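Local coordinates for thioredoxin (Bacillus cereus, PDB 3ZIT), which probably transfers electrons in thiol-disulfide exchange, as a small glutaredoxin-like member of the thioredoxin superfamily with a CxxC disulfide, at residues K3-A8 with E30-K35. The protein carries 1 engineered substitution. Sequence-based numbering, arbitrary orientation.
Sequences KIEVYA and EEFDVK. Engineered in segment 3-8: Ala8 (natural residue Thr).
In the parallel pair of strands 4-8 and 30-33, Tyr7 and Phe32 are bridged, so both rings stand on one face of the sheet. Along the backbone, Glu30 bonds to both Ile4 and Val6, and Phe32 to both Val6 and Ala8, the pattern of parallel strands; Val34 N closes the ladder at 2.9 Å from Ala8 O.

Phe32 can be followed outward. Its CB lies 4.1 Å from Tyr7 CD2. The shared face and matching first torsions, CG anti to the carbonyl carbon in both (chi1 -55° in Phe32), make the two side chains point the same way. Phe32 CG approaches Tyr7 CE2 at 4.1 Å, and Phe32 CD2 sits over one face of the Tyr7 ring, 3.8 Å from Tyr7 CZ. The ring planes are 21° apart, but the centroids, 5.2 Å from each other, are offset, leaving little overlap. Farther out, Phe32 CE2 meets Tyr7 OH, and Glu5 CG comes to the edge of the phenyl ring, 4.0 Å from Phe32 CE2. Tyr7 OH, 2.6 Å from Glu5 OE1, donates from above the carboxylate plane, while Val34 CG1 touches the phenol edge at Tyr7 CD2.

Arg43 NE is hydrogen-bonded to Tyr7 OH, and Arg43 makes a cation-pi contact with Phe32. Helix 38-47 thus packs on the aromatic face, whereas Val6 and engineered Ala8 face helix 13-24 of the beta-alpha-beta unit, Ala8 touching Cys15 of the disulfide; strand 55-58 flanks 4-8 antiparallel.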
loop_
_atom_site.group_PDB
_atom_site.type_symbol
_atom_site.label_atom_id
_atom_site.label_comp_id
_atom_site.label_asym_id
_atom_site.label_seq_id
_atom_site.Cartn_x
_atom_site.Cartn_y
_atom_site.Cartn_z
ATOM N N LYS B 3 -13.998 11.748 11.263
ATOM C CA LYS B 3 -12.629 11.887 11.755
ATOM C C LYS B 3 -11.584 11.437 10.736
ATOM O O LYS B 3 -10.522 12.044 10.611
ATOM C CB LYS B 3 -12.481 11.123 13.064
ATOM C CG LYS B 3 -11.203 11.243 13.778
ATOM C CD LYS B 3 -11.025 12.655 14.217
ATOM C CE LYS B 3 -10.236 12.847 15.569
ATOM N NZ LYS B 3 -10.667 13.078 17.033
ATOM N N ILE B 4 -11.867 10.331 10.057
ATOM C CA ILE B 4 -11.036 9.817 9.005
ATOM C C ILE B 4 -11.839 9.567 7.808
ATOM O O ILE B 4 -12.761 8.672 7.847
ATOM C CB ILE B 4 -10.217 8.566 9.350
ATOM C CG1 ILE B 4 -9.559 8.639 10.725
ATOM C CG2 ILE B 4 -9.277 8.168 8.273
ATOM C CD1 ILE B 4 -9.605 7.373 11.459
ATOM N N GLU B 5 -11.633 10.290 6.702
ATOM C CA GLU B 5 -12.377 10.151 5.466
ATOM C C GLU B 5 -11.451 9.711 4.368
ATOM O O GLU B 5 -10.383 10.323 4.198
ATOM C CB GLU B 5 -13.065 11.434 5.024
ATOM C CG GLU B 5 -14.078 11.959 6.031
ATOM C CD GLU B 5 -14.726 13.298 5.540
ATOM O OE1 GLU B 5 -14.194 13.971 4.645
ATOM O OE2 GLU B 5 -15.617 13.809 6.190
ATOM N N VAL B 6 -11.842 8.736 3.590
ATOM C CA VAL B 6 -11.093 8.269 2.419
ATOM C C VAL B 6 -11.903 8.525 1.181
ATOM O O VAL B 6 -13.014 8.016 1.060
ATOM C CB VAL B 6 -10.756 6.784 2.562
ATOM C CG1 VAL B 6 -10.043 6.289 1.317
ATOM C CG2 VAL B 6 -9.955 6.542 3.808
ATOM N N TYR B 7 -11.352 9.287 0.247
ATOM C CA TYR B 7 -11.964 9.546 -1.044
ATOM C C TYR B 7 -11.292 8.671 -2.096
ATOM O O TYR B 7 -10.058 8.729 -2.263
ATOM C CB TYR B 7 -11.853 11.032 -1.419
ATOM C CG TYR B 7 -12.675 11.900 -0.466
ATOM C CD1 TYR B 7 -12.209 12.259 0.762
ATOM C CD2 TYR B 7 -13.983 12.214 -0.795
ATOM C CE1 TYR B 7 -13.016 12.882 1.705
ATOM C CE2 TYR B 7 -14.813 12.848 0.124
ATOM C CZ TYR B 7 -14.355 13.159 1.355
ATOM O OH TYR B 7 -15.213 13.757 2.266
ATOM N N ALA B 8 -12.117 7.881 -2.793
ATOM C CA ALA B 8 -11.618 6.893 -3.719
ATOM C C ALA B 8 -12.513 6.872 -4.967
ATOM O O ALA B 8 -13.505 7.590 -5.025
ATOM C CB ALA B 8 -11.611 5.493 -3.085
ATOM N N GLU B 30 -14.134 6.095 7.182
ATOM C CA GLU B 30 -15.321 6.095 6.292
ATOM C C GLU B 30 -14.847 6.409 4.911
ATOM O O GLU B 30 -14.012 7.310 4.729
ATOM C CB GLU B 30 -16.338 7.109 6.760
ATOM C CG GLU B 30 -16.855 6.813 8.161
ATOM C CD GLU B 30 -18.180 7.473 8.425
ATOM O OE1 GLU B 30 -18.876 7.943 7.455
ATOM O OE2 GLU B 30 -18.585 7.438 9.595
ATOM N N GLU B 31 -15.370 5.724 3.909
ATOM C CA GLU B 31 -14.969 5.948 2.561
ATOM C C GLU B 31 -16.048 6.521 1.716
ATOM O O GLU B 31 -17.288 6.368 2.002
ATOM C CB GLU B 31 -14.425 4.730 1.869
ATOM C CG GLU B 31 -15.496 3.710 1.543
ATOM C CD GLU B 31 -14.804 2.529 1.096
ATOM O OE1 GLU B 31 -14.344 2.492 -0.101
ATOM O OE2 GLU B 31 -14.376 1.735 1.897
ATOM N N PHE B 32 -15.697 7.170 0.592
ATOM C CA PHE B 32 -16.579 7.741 -0.352
ATOM C C PHE B 32 -16.056 7.463 -1.740
ATOM O O PHE B 32 -14.854 7.505 -1.956
ATOM C CB PHE B 32 -16.722 9.236 -0.211
ATOM C CG PHE B 32 -17.130 9.624 1.152
ATOM C CD1 PHE B 32 -18.485 9.613 1.498
ATOM C CD2 PHE B 32 -16.215 9.890 2.145
ATOM C CE1 PHE B 32 -18.859 9.925 2.806
ATOM C CE2 PHE B 32 -16.567 10.211 3.451
ATOM C CZ PHE B 32 -17.921 10.181 3.786
ATOM N N ASP B 33 -16.966 7.196 -2.691
ATOM C CA ASP B 33 -16.646 6.970 -4.116
ATOM C C ASP B 33 -17.029 8.207 -4.861
ATOM O O ASP B 33 -18.196 8.513 -4.966
ATOM C CB ASP B 33 -17.376 5.734 -4.569
ATOM C CG ASP B 33 -17.096 5.380 -6.032
ATOM O OD1 ASP B 33 -17.002 6.255 -6.847
ATOM O OD2 ASP B 33 -17.053 4.131 -6.314
ATOM N N VAL B 34 -16.027 8.955 -5.338
ATOM C CA VAL B 34 -16.278 10.231 -5.976
ATOM C C VAL B 34 -16.858 10.121 -7.356
ATOM O O VAL B 34 -17.223 11.121 -7.937
ATOM C CB VAL B 34 -15.043 11.152 -5.889
ATOM C CG1 VAL B 34 -14.627 11.406 -4.492
ATOM C CG2 VAL B 34 -13.873 10.646 -6.751
ATOM N N LYS B 35 -16.877 8.921 -7.960
ATOM C CA LYS B 35 -17.599 8.758 -9.225
ATOM C C LYS B 35 -19.084 8.608 -8.937
ATOM O O LYS B 35 -19.913 9.109 -9.671
ATOM C CB LYS B 35 -17.057 7.546 -9.988
ATOM C CG LYS B 35 -15.723 7.751 -10.664
ATOM C CD LYS B 35 -15.902 8.584 -11.918
ATOM C CE LYS B 35 -14.555 8.603 -12.683
ATOM N NZ LYS B 35 -13.660 9.693 -12.178
#